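Local structure of paraflagellar rod component (2Q0X) at residues Leu177-His182 with Ile187-Leu192; Gly83-Asp86 with Glu92-Asp95; Asp55-Leu60 with Ala111-Ser116. The protein is of unknown function but adopts the alpha/beta-hydrolase fold and is probably a component of the trypanosome paraflagellar rod. One frame throughout, in Å; residues are numbered along the deposited sequence.

Contact 1. Residues Leu177-His182 with Ile187-Leu192; sequences LAMLKH and ITPARL
M179 and P189 bring the two backbones to 6.7 Å, CA to CA, where a 3-10 turn at 177-179 passes the start of the short helix 189-193. M179 carries the contact. Its chain bends at both chi2 (-56°) and chi3 (-43°), which curls the thioether along the helix start instead of driving it straight in. CG lies 3.5 Å from the backbone O of I187 and 3.8 Å from CD of P189, and the M179 chain and the proline ring slide past each other in opposite directions. Farther out, the M179 methyl CE meets L192 CD1 tip to tip at 3.3 Å, tighter than normal carbon contact, so the exact fit there is doubtful. Flexible methionine suits this curved apolar path, while proline suits a first helical turn, needing no N-H bond. T188 is the N-cap: its OG1 accepts a weak bond from R191 N at 3.3 Å and a stronger one from Q47. V164 of helix 154-170 touches both M179 and L192. The contact belongs to the helical insertion between strands 135-143 and 227-232, the place where alpha/beta hydrolases commonly carry their cap or lid.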
ATOM      1  N   LEU A 177       0.968   0.384  16.401  1.00 44.28           N
ATOM      2  CA  LEU A 177       0.017   0.540  17.510  1.00 44.41           C
ATOM      3  C   LEU A 177       0.709   0.659  18.870  1.00 44.36           C
ATOM      4  O   LEU A 177       0.154   1.260  19.796  1.00 44.27           O
ATOM      5  CB  LEU A 177      -1.033  -0.595  17.536  1.00 44.32           C
ATOM      6  CG  LEU A 177      -2.379  -0.262  16.872  1.00 44.39           C
ATOM      7  CD1 LEU A 177      -2.255  -0.120  15.372  1.00 44.11           C
ATOM      8  CD2 LEU A 177      -3.425  -1.313  17.205  1.00 44.56           C
ATOM      9  N   ALA A 178       1.913   0.094  18.980  1.00 44.42           N
ATOM     10  CA  ALA A 178       2.743   0.250  20.181  1.00 44.59           C
ATOM     11  C   ALA A 178       3.265   1.689  20.367  1.00 44.64           C
ATOM     12  O   ALA A 178       3.736   2.034  21.443  1.00 44.70           O
ATOM     13  CB  ALA A 178       3.917  -0.740  20.152  1.00 44.50           C
ATOM     14  N   MET A 179       3.171   2.512  19.323  1.00 44.81           N
ATOM     15  CA  MET A 179       3.649   3.906  19.354  1.00 44.96           C
ATOM     16  C   MET A 179       2.577   4.953  19.681  1.00 45.32           C
ATOM     17  O   MET A 179       2.853   6.156  19.594  1.00 45.50           O
ATOM     18  CB  MET A 179       4.264   4.283  17.992  1.00 44.76           C
ATOM     19  CG  MET A 179       5.580   3.644  17.693  1.00 44.09           C
ATOM     20  SD  MET A 179       6.787   3.986  18.960  1.00 44.21           S
ATOM     21  CE  MET A 179       6.547   5.738  19.309  1.00 44.44           C
ATOM     22  N   LEU A 180       1.377   4.531  20.062  1.00 45.61           N
ATOM     23  CA  LEU A 180       0.248   5.469  20.092  1.00 45.84           C
ATOM     24  C   LEU A 180       0.302   6.506  21.224  1.00 45.70           C
ATOM     25  O   LEU A 180      -0.207   7.613  21.061  1.00 45.86           O
ATOM     26  CB  LEU A 180      -1.108   4.734  20.091  1.00 46.08           C
ATOM     27  CG  LEU A 180      -1.805   4.597  18.719  1.00 46.39           C
ATOM     28  CD1 LEU A 180      -1.455   3.291  18.064  1.00 46.83           C
ATOM     29  CD2 LEU A 180      -3.327   4.704  18.846  1.00 46.41           C
ATOM     30  N   LYS A 181       0.923   6.175  22.352  1.00 45.41           N
ATOM     31  CA  LYS A 181       0.976   7.122  23.468  1.00 45.23           C
ATOM     32  C   LYS A 181       2.246   7.978  23.402  1.00 44.78           C
ATOM     33  O   LYS A 181       2.298   9.068  23.960  1.00 44.89           O
ATOM     34  CB  LYS A 181       0.801   6.395  24.825  1.00 45.35           C
ATOM     35  CG  LYS A 181       2.070   6.167  25.643  1.00 45.54           C
ATOM     36  CD  LYS A 181       1.789   5.413  26.941  1.00 45.70           C
ATOM     37  CE  LYS A 181       1.566   3.908  26.731  1.00 46.09           C
ATOM     38  NZ  LYS A 181       0.123   3.496  26.793  1.00 46.33           N
ATOM     39  N   HIS A 182       3.247   7.499  22.671  1.00 44.32           N
ATOM     40  CA  HIS A 182       4.529   8.186  22.550  1.00 43.73           C
ATOM     41  C   HIS A 182       4.717   9.006  21.265  1.00 43.30           C
ATOM     42  O   HIS A 182       5.652   9.792  21.179  1.00 43.30           O
ATOM     43  CB  HIS A 182       5.665   7.173  22.726  1.00 43.65           C
ATOM     44  CG  HIS A 182       5.836   6.722  24.144  1.00 43.70           C
ATOM     45  ND1 HIS A 182       5.524   5.448  24.565  1.00 43.59           N
ATOM     46  CD2 HIS A 182       6.251   7.393  25.245  1.00 43.40           C
ATOM     47  CE1 HIS A 182       5.764   5.344  25.861  1.00 43.93           C
ATOM     48  NE2 HIS A 182       6.207   6.510  26.298  1.00 43.72           N
ATOM     49  N   ILE A 187       3.078   5.749  12.887  1.00 39.44           N
ATOM     50  CA  ILE A 187       4.480   5.494  12.573  1.00 39.58           C
ATOM     51  C   ILE A 187       4.945   4.197  13.236  1.00 39.69           C
ATOM     52  O   ILE A 187       4.526   3.878  14.365  1.00 39.80           O
ATOM     53  CB  ILE A 187       5.372   6.689  13.026  1.00 39.70           C
ATOM     54  CG1 ILE A 187       6.820   6.520  12.547  1.00 39.74           C
ATOM     55  CG2 ILE A 187       5.318   6.868  14.556  1.00 39.72           C
ATOM     56  CD1 ILE A 187       7.613   7.823  12.501  1.00 39.40           C
ATOM     57  N   THR A 188       5.792   3.440  12.540  1.00 39.63           N
ATOM     58  CA  THR A 188       6.319   2.205  13.103  1.00 39.52           C
ATOM     59  C   THR A 188       7.533   2.520  13.970  1.00 39.53           C
ATOM     60  O   THR A 188       8.249   3.480  13.699  1.00 39.56           O
ATOM     61  CB  THR A 188       6.679   1.150  12.020  1.00 39.53           C
ATOM     62  OG1 THR A 188       7.669   1.669  11.126  1.00 39.56           O
ATOM     63  CG2 THR A 188       5.459   0.731  11.242  1.00 39.35           C
ATOM     64  N   PRO A 189       7.744   1.743  15.050  1.00 39.50           N
ATOM     65  CA  PRO A 189       8.986   1.907  15.817  1.00 39.70           C
ATOM     66  C   PRO A 189      10.248   1.853  14.942  1.00 39.69           C
ATOM     67  O   PRO A 189      11.172   2.638  15.158  1.00 39.72           O
ATOM     68  CB  PRO A 189       8.946   0.751  16.822  1.00 39.72           C
ATOM     69  CG  PRO A 189       7.481   0.438  16.988  1.00 39.53           C
ATOM     70  CD  PRO A 189       6.849   0.734  15.642  1.00 39.43           C
ATOM     71  N   ALA A 190      10.262   0.960  13.954  1.00 39.72           N
ATOM     72  CA  ALA A 190      11.404   0.818  13.059  1.00 39.78           C
ATOM     73  C   ALA A 190      11.705   2.101  12.302  1.00 39.89           C
ATOM     74  O   ALA A 190      12.853   2.385  12.023  1.00 40.25           O
ATOM     75  CB  ALA A 190      11.191  -0.327  12.088  1.00 39.64           C
ATOM     76  N   ARG A 191      10.684   2.873  11.952  1.00 39.99           N
ATOM     77  CA  ARG A 191      10.914   4.161  11.291  1.00 40.06           C
ATOM     78  C   ARG A 191      11.501   5.209  12.254  1.00 39.99           C
ATOM     79  O   ARG A 191      12.337   6.008  11.863  1.00 40.07           O
ATOM     80  CB  ARG A 191       9.638   4.667  10.597  1.00 39.93           C
ATOM     81  CG  ARG A 191       9.403   4.012   9.236  1.00 39.64           C
ATOM     82  CD  ARG A 191      10.383   4.530   8.164  1.00 39.83           C
ATOM     83  NE  ARG A 191      10.278   5.982   7.954  1.00 39.32           N
ATOM     84  CZ  ARG A 191       9.384   6.583   7.168  1.00 39.33           C
ATOM     85  NH1 ARG A 191       8.486   5.885   6.477  1.00 39.72           N
ATOM     86  NH2 ARG A 191       9.371   7.906   7.072  1.00 39.19           N
ATOM     87  N   LEU A 192      11.104   5.164  13.518  1.00 40.05           N
ATOM     88  CA  LEU A 192      11.644   6.081  14.516  1.00 40.09           C
ATOM     89  C   LEU A 192      13.076   5.696  14.933  1.00 40.42           C
ATOM     90  O   LEU A 192      13.906   6.583  15.220  1.00 40.72           O
ATOM     91  CB  LEU A 192      10.720   6.153  15.739  1.00 39.97           C
ATOM     92  CG  LEU A 192       9.443   7.011  15.649  1.00 39.48           C
ATOM     93  CD1 LEU A 192       8.480   6.668  16.776  1.00 38.23           C
ATOM     94  CD2 LEU A 192       9.795   8.527  15.672  1.00 39.43           C
TER

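Contact 2. Residues Gly83-Asp86 with Glu92-Asp95; sequences GPQD and EDVD
Q85 gives its side-chain NE2 to OD2 of D93, a hydrogen bond of 2.9 Å bent to 135° at the hydrogen. The two side chains come from opposite directions, and the amide and carboxylate planes are 52° apart. NE2 arrives almost in line with the CG-OD2 bond of D93, whereas OD2 is tilted 28° out of the glutamine amide plane, which is part of why the bond is bent. Q85 OE1 also lies 3.3 Å from D93 OD2, but both are acceptors and this is no bond. A glutamine suits the place because its NH2 group can serve two acceptors: NE2 also binds OD1 of D90, its stronger partner, three residues earlier on the same helix, so that two carboxylates hold one amide.

The reach depends on conformation. Q85 has CG anti to its nitrogen and stays extended beyond it, so that with D93 reaching from the other side the two bridge the 10.4 Å between their CA atoms. P76 packs against both side chains. Behind Q85 the loop is shaped by the cis peptide before P84 and by G83, whose backbone angles call for glycine; P84 itself packs on L177 of the second subunit. Next along the chain D86 is the N-cap of helix 87-104, its carboxylate capping a backbone N of the first turn and bonding H89 ND1 through OD1. Helix 87-104, whose start this cap marks, belongs to a beta-alpha-beta crossover from strand 69-73 to strand 110-115, the kind of connection from which the alpha/beta-hydrolase sheet is built.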
ATOM      1  N   GLY A  83       9.921  -5.504   6.348  1.00 33.28           N
ATOM      2  CA  GLY A  83      11.209  -5.728   7.007  1.00 33.58           C
ATOM      3  C   GLY A  83      11.085  -6.019   8.492  1.00 33.77           C
ATOM      4  O   GLY A  83      11.360  -7.134   8.924  1.00 33.90           O
ATOM      5  N   PRO A  84      10.653  -5.024   9.293  1.00 33.98           N
ATOM      6  CA  PRO A  84      10.196  -3.678   8.945  1.00 34.07           C
ATOM      7  C   PRO A  84      11.340  -2.692   8.676  1.00 34.12           C
ATOM      8  O   PRO A  84      12.350  -2.701   9.366  1.00 34.24           O
ATOM      9  CB  PRO A  84       9.403  -3.257  10.180  1.00 34.07           C
ATOM     10  CG  PRO A  84      10.087  -3.969  11.306  1.00 34.18           C
ATOM     11  CD  PRO A  84      10.616  -5.255  10.749  1.00 34.02           C
ATOM     12  N   GLN A  85      11.132  -1.822   7.698  1.00 34.18           N
ATOM     13  CA  GLN A  85      12.196  -0.994   7.120  1.00 34.21           C
ATOM     14  C   GLN A  85      12.367   0.357   7.829  1.00 33.73           C
ATOM     15  O   GLN A  85      11.391   1.085   8.012  1.00 33.77           O
ATOM     16  CB  GLN A  85      11.856  -0.747   5.643  1.00 34.26           C
ATOM     17  CG  GLN A  85      13.030  -0.319   4.807  1.00 34.89           C
ATOM     18  CD  GLN A  85      12.827  -0.565   3.320  1.00 34.79           C
ATOM     19  OE1 GLN A  85      13.502  -1.416   2.731  1.00 35.35           O
ATOM     20  NE2 GLN A  85      11.905   0.176   2.711  1.00 33.28           N
ATOM     21  N   ASP A  86      13.598   0.689   8.213  1.00 33.31           N
ATOM     22  CA  ASP A  86      13.925   2.037   8.733  1.00 32.98           C
ATOM     23  C   ASP A  86      13.988   3.096   7.611  1.00 32.35           C
ATOM     24  O   ASP A  86      13.758   2.784   6.424  1.00 31.86           O
ATOM     25  CB  ASP A  86      15.220   2.017   9.579  1.00 33.13           C
ATOM     26  CG  ASP A  86      16.502   1.961   8.742  1.00 33.91           C
ATOM     27  OD1 ASP A  86      16.444   1.956   7.491  1.00 34.42           O
ATOM     28  OD2 ASP A  86      17.591   1.927   9.365  1.00 35.18           O
ATOM     29  N   GLU A  92      16.690   4.970   0.340  1.00 25.54           N
ATOM     30  CA  GLU A  92      17.419   4.236  -0.675  1.00 26.06           C
ATOM     31  C   GLU A  92      16.516   3.704  -1.788  1.00 25.52           C
ATOM     32  O   GLU A  92      16.837   3.849  -2.959  1.00 24.93           O
ATOM     33  CB  GLU A  92      18.208   3.092  -0.035  1.00 26.68           C
ATOM     34  CG  GLU A  92      19.058   2.337  -1.029  1.00 28.70           C
ATOM     35  CD  GLU A  92      20.065   1.432  -0.373  1.00 31.35           C
ATOM     36  OE1 GLU A  92      19.730   0.811   0.673  1.00 33.80           O
ATOM     37  OE2 GLU A  92      21.187   1.318  -0.925  1.00 32.81           O
ATOM     38  N   ASP A  93      15.394   3.084  -1.417  1.00 25.47           N
ATOM     39  CA  ASP A  93      14.381   2.657  -2.391  1.00 25.18           C
ATOM     40  C   ASP A  93      13.857   3.815  -3.235  1.00 24.58           C
ATOM     41  O   ASP A  93      13.712   3.683  -4.442  1.00 24.77           O
ATOM     42  CB  ASP A  93      13.191   1.992  -1.684  1.00 25.74           C
ATOM     43  CG  ASP A  93      13.571   0.723  -0.978  1.00 25.52           C
ATOM     44  OD1 ASP A  93      14.588   0.123  -1.339  1.00 26.21           O
ATOM     45  OD2 ASP A  93      12.859   0.343  -0.042  1.00 27.19           O
ATOM     46  N   VAL A  94      13.581   4.947  -2.601  1.00 24.12           N
ATOM     47  CA  VAL A  94      13.193   6.162  -3.331  1.00 23.68           C
ATOM     48  C   VAL A  94      14.291   6.664  -4.284  1.00 23.76           C
ATOM     49  O   VAL A  94      13.987   7.088  -5.412  1.00 23.59           O
ATOM     50  CB  VAL A  94      12.697   7.273  -2.379  1.00 23.80           C
ATOM     51  CG1 VAL A  94      12.320   8.537  -3.173  1.00 23.95           C
ATOM     52  CG2 VAL A  94      11.440   6.761  -1.562  1.00 22.21           C
ATOM     53  N   ASP A  95      15.557   6.578  -3.852  1.00 23.65           N
ATOM     54  CA  ASP A  95      16.686   6.982  -4.699  1.00 23.74           C
ATOM     55  C   ASP A  95      16.839   6.115  -5.943  1.00 23.67           C
ATOM     56  O   ASP A  95      17.148   6.610  -7.022  1.00 23.01           O
ATOM     57  CB  ASP A  95      17.989   6.985  -3.909  1.00 23.84           C
ATOM     58  CG  ASP A  95      18.995   7.981  -4.463  1.00 24.22           C
ATOM     59  OD1 ASP A  95      18.569   9.095  -4.871  1.00 24.78           O
ATOM     60  OD2 ASP A  95      20.196   7.632  -4.509  1.00 23.67           O
TER

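Contact 3. Residues Asp55-Leu60 with Ala111-Ser116; sequences DYFTNL and ALFATS
F113 points its ring from strand 110-115 into a group of three side chains, Y56, F57 and L60, of segment 55-60, which leads into helix 57-64. The rings of F57 and F113 are inclined at 60° with centroids 5.9 Å apart, an oblique arrangement, and they meet CE1 to CE1 at 3.8 Å. Y56 approaches F113 from the opposite direction, end on: its OH lies at the ring edge, in the plane, 3.7 Å from CZ of F113. L60 adds a methyl, CD2, 4.2 Å from CE1 of F113. With CG anti to the backbone N (chi1 177°), F113 extends away from its strand and, together with F57, bridges the 11.5 Å between their CA atoms. Phenylalanine and leucine suit F57 and L60, buried residues that meet F113 through carbon alone.

This is the helix-on-sheet layer of the alpha/beta-hydrolase fold. Strand 110-115 is the central one that, in relatives, runs into the nucleophile elbow, and S116, with its positive phi of 57°, probably occupies that position; its role is not known.

Within the helical segment the two aromatic neighbours are turned against each other: CD1 of F57 stands 3.8 Å above one face of the Y56 ring, near its rim, while CE1 of Y56 lies in plane at the F57 edge. W43 meets the rings of both F57 and F113 edge-to-face. Tyrosine suits its place because the buried OH has a polar partner, ND1 of H283 on helix 280-299. Before the helix, the backbone O of D55 accepts from both N and OG1 of T58.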
ATOM      1  N   ASP A  55      -6.905  14.491  -2.505  1.00 24.77           N
ATOM      2  CA  ASP A  55      -7.778  14.660  -3.647  1.00 24.67           C
ATOM      3  C   ASP A  55      -7.216  15.741  -4.569  1.00 24.49           C
ATOM      4  O   ASP A  55      -7.208  15.550  -5.785  1.00 24.79           O
ATOM      5  CB  ASP A  55      -9.234  14.996  -3.200  1.00 24.74           C
ATOM      6  CG  ASP A  55      -9.982  13.784  -2.619  1.00 24.95           C
ATOM      7  OD1 ASP A  55      -9.419  12.670  -2.596  1.00 25.36           O
ATOM      8  OD2 ASP A  55     -11.143  13.943  -2.178  1.00 25.59           O
ATOM      9  N   TYR A  56      -6.696  16.835  -4.005  1.00 24.00           N
ATOM     10  CA  TYR A  56      -6.153  17.931  -4.831  1.00 23.95           C
ATOM     11  C   TYR A  56      -4.977  17.577  -5.748  1.00 23.65           C
ATOM     12  O   TYR A  56      -4.707  18.311  -6.680  1.00 23.76           O
ATOM     13  CB  TYR A  56      -5.847  19.198  -4.000  1.00 24.05           C
ATOM     14  CG  TYR A  56      -4.499  19.226  -3.314  1.00 24.46           C
ATOM     15  CD1 TYR A  56      -3.331  19.494  -4.037  1.00 24.22           C
ATOM     16  CD2 TYR A  56      -4.393  19.023  -1.954  1.00 23.72           C
ATOM     17  CE1 TYR A  56      -2.118  19.530  -3.435  1.00 24.52           C
ATOM     18  CE2 TYR A  56      -3.171  19.051  -1.343  1.00 24.95           C
ATOM     19  CZ  TYR A  56      -2.030  19.312  -2.083  1.00 24.69           C
ATOM     20  OH  TYR A  56      -0.788  19.347  -1.472  1.00 24.62           O
ATOM     21  N   PHE A  57      -4.285  16.470  -5.492  1.00 23.30           N
ATOM     22  CA  PHE A  57      -3.276  15.939  -6.410  1.00 23.02           C
ATOM     23  C   PHE A  57      -3.751  15.774  -7.859  1.00 23.26           C
ATOM     24  O   PHE A  57      -2.945  15.876  -8.788  1.00 22.76           O
ATOM     25  CB  PHE A  57      -2.800  14.563  -5.922  1.00 22.99           C
ATOM     26  CG  PHE A  57      -1.861  14.599  -4.761  1.00 22.26           C
ATOM     27  CD1 PHE A  57      -1.552  15.783  -4.087  1.00 22.74           C
ATOM     28  CD2 PHE A  57      -1.288  13.414  -4.314  1.00 22.72           C
ATOM     29  CE1 PHE A  57      -0.660  15.775  -3.013  1.00 22.60           C
ATOM     30  CE2 PHE A  57      -0.405  13.408  -3.242  1.00 22.08           C
ATOM     31  CZ  PHE A  57      -0.091  14.584  -2.600  1.00 22.39           C
ATOM     32  N   THR A  58      -5.040  15.476  -8.051  1.00 23.76           N
ATOM     33  CA  THR A  58      -5.605  15.401  -9.397  1.00 24.21           C
ATOM     34  C   THR A  58      -5.589  16.778 -10.061  1.00 24.50           C
ATOM     35  O   THR A  58      -5.232  16.911 -11.231  1.00 24.23           O
ATOM     36  CB  THR A  58      -7.038  14.768  -9.418  1.00 24.10           C
ATOM     37  OG1 THR A  58      -7.949  15.525  -8.620  1.00 23.82           O
ATOM     38  CG2 THR A  58      -6.990  13.351  -8.861  1.00 24.93           C
ATOM     39  N   ASN A  59      -5.942  17.798  -9.289  1.00 25.10           N
ATOM     40  CA  ASN A  59      -5.935  19.185  -9.763  1.00 25.69           C
ATOM     41  C   ASN A  59      -4.503  19.731  -9.941  1.00 25.59           C
ATOM     42  O   ASN A  59      -4.202  20.359 -10.951  1.00 25.67           O
ATOM     43  CB  ASN A  59      -6.727  20.071  -8.803  1.00 25.82           C
ATOM     44  CG  ASN A  59      -8.171  19.663  -8.695  1.00 27.48           C
ATOM     45  OD1 ASN A  59      -8.940  19.802  -9.650  1.00 28.85           O
ATOM     46  ND2 ASN A  59      -8.557  19.134  -7.530  1.00 29.22           N
ATOM     47  N   LEU A  60      -3.644  19.497  -8.949  1.00 25.69           N
ATOM     48  CA  LEU A  60      -2.194  19.717  -9.079  1.00 25.77           C
ATOM     49  C   LEU A  60      -1.605  19.157 -10.379  1.00 26.19           C
ATOM     50  O   LEU A  60      -1.004  19.900 -11.157  1.00 26.06           O
ATOM     51  CB  LEU A  60      -1.423  19.100  -7.893  1.00 25.76           C
ATOM     52  CG  LEU A  60       0.073  19.496  -7.781  1.00 25.86           C
ATOM     53  CD1 LEU A  60       0.275  21.027  -7.990  1.00 25.70           C
ATOM     54  CD2 LEU A  60       0.681  19.093  -6.467  1.00 25.17           C
ATOM     55  N   ALA A 111      11.621  17.546  -8.810  1.00 25.12           N
ATOM     56  CA  ALA A 111      11.177  18.272  -7.637  1.00 25.30           C
ATOM     57  C   ALA A 111      10.653  17.247  -6.620  1.00 25.54           C
ATOM     58  O   ALA A 111       9.644  16.576  -6.862  1.00 25.05           O
ATOM     59  CB  ALA A 111      10.089  19.288  -8.025  1.00 25.17           C
ATOM     60  N   LEU A 112      11.350  17.096  -5.494  1.00 26.01           N
ATOM     61  CA  LEU A 112      10.919  16.154  -4.457  1.00 26.17           C
ATOM     62  C   LEU A 112       9.870  16.795  -3.553  1.00 25.79           C
ATOM     63  O   LEU A 112      10.104  17.861  -2.997  1.00 26.06           O
ATOM     64  CB  LEU A 112      12.094  15.680  -3.592  1.00 26.83           C
ATOM     65  CG  LEU A 112      12.749  14.319  -3.858  1.00 28.18           C
ATOM     66  CD1 LEU A 112      13.811  14.005  -2.782  1.00 28.38           C
ATOM     67  CD2 LEU A 112      11.725  13.217  -3.916  1.00 27.11           C
ATOM     68  N   PHE A 113       8.738  16.106  -3.395  1.00 25.00           N
ATOM     69  CA  PHE A 113       7.600  16.585  -2.653  1.00 24.44           C
ATOM     70  C   PHE A 113       7.253  15.527  -1.590  1.00 23.92           C
ATOM     71  O   PHE A 113       6.929  14.392  -1.913  1.00 23.70           O
ATOM     72  CB  PHE A 113       6.462  16.818  -3.661  1.00 24.46           C
ATOM     73  CG  PHE A 113       5.149  17.269  -3.072  1.00 23.74           C
ATOM     74  CD1 PHE A 113       3.979  17.028  -3.771  1.00 23.64           C
ATOM     75  CD2 PHE A 113       5.071  17.951  -1.857  1.00 24.64           C
ATOM     76  CE1 PHE A 113       2.738  17.418  -3.265  1.00 23.75           C
ATOM     77  CE2 PHE A 113       3.841  18.366  -1.347  1.00 23.71           C
ATOM     78  CZ  PHE A 113       2.675  18.095  -2.053  1.00 24.34           C
ATOM     79  N   ALA A 114       7.370  15.890  -0.319  1.00 23.58           N
ATOM     80  CA  ALA A 114       7.014  14.967   0.756  1.00 23.35           C
ATOM     81  C   ALA A 114       5.987  15.589   1.645  1.00 23.20           C
ATOM     82  O   ALA A 114       6.040  16.776   1.922  1.00 22.86           O
ATOM     83  CB  ALA A 114       8.223  14.557   1.578  1.00 23.23           C
ATOM     84  N   THR A 115       5.033  14.761   2.065  1.00 23.71           N
ATOM     85  CA  THR A 115       4.079  15.108   3.091  1.00 23.53           C
ATOM     86  C   THR A 115       4.286  14.194   4.280  1.00 23.75           C
ATOM     87  O   THR A 115       4.790  13.079   4.143  1.00 23.17           O
ATOM     88  CB  THR A 115       2.626  14.942   2.584  1.00 23.71           C
ATOM     89  OG1 THR A 115       2.451  13.628   2.030  1.00 23.60           O
ATOM     90  CG2 THR A 115       2.285  16.026   1.558  1.00 22.99           C
ATOM     91  N   SER A 116       3.874  14.674   5.452  1.00 24.23           N
ATOM     92  CA  SER A 116       3.858  13.858   6.678  1.00 24.57           C
ATOM     93  C   SER A 116       5.257  13.282   7.029  1.00 24.59           C
ATOM     94  O   SER A 116       6.263  13.990   6.917  1.00 25.13           O
ATOM     95  CB  SER A 116       2.790  12.757   6.544  1.00 24.61           C
ATOM     96  OG  SER A 116       2.603  12.097   7.771  1.00 24.72           O
TER

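In the fold
Along the chain, contact 3 opens first, contact 2 is nested within the loop it closes, and contact 1 follows both. All belong to one alpha/beta-hydrolase domain. Contact 3 joins helix 57-64 to the central sheet, 10 Å from the chain centre. Helix 87-104 of contact 2 is followed by strand 110-115 of contact 3; the centres of these two contacts are about 21 Å apart. Contacts 1 and 2, with centres 17 Å apart, touch: A190 and R191 pack on 84-86, and R191 also bridges to D90, so the insertion rests on the loop before helix 87-104. Both also lie at the subunit interface. The centres of contacts 1 and 3 are about 25 Å apart, their nearest atoms about 7 Å.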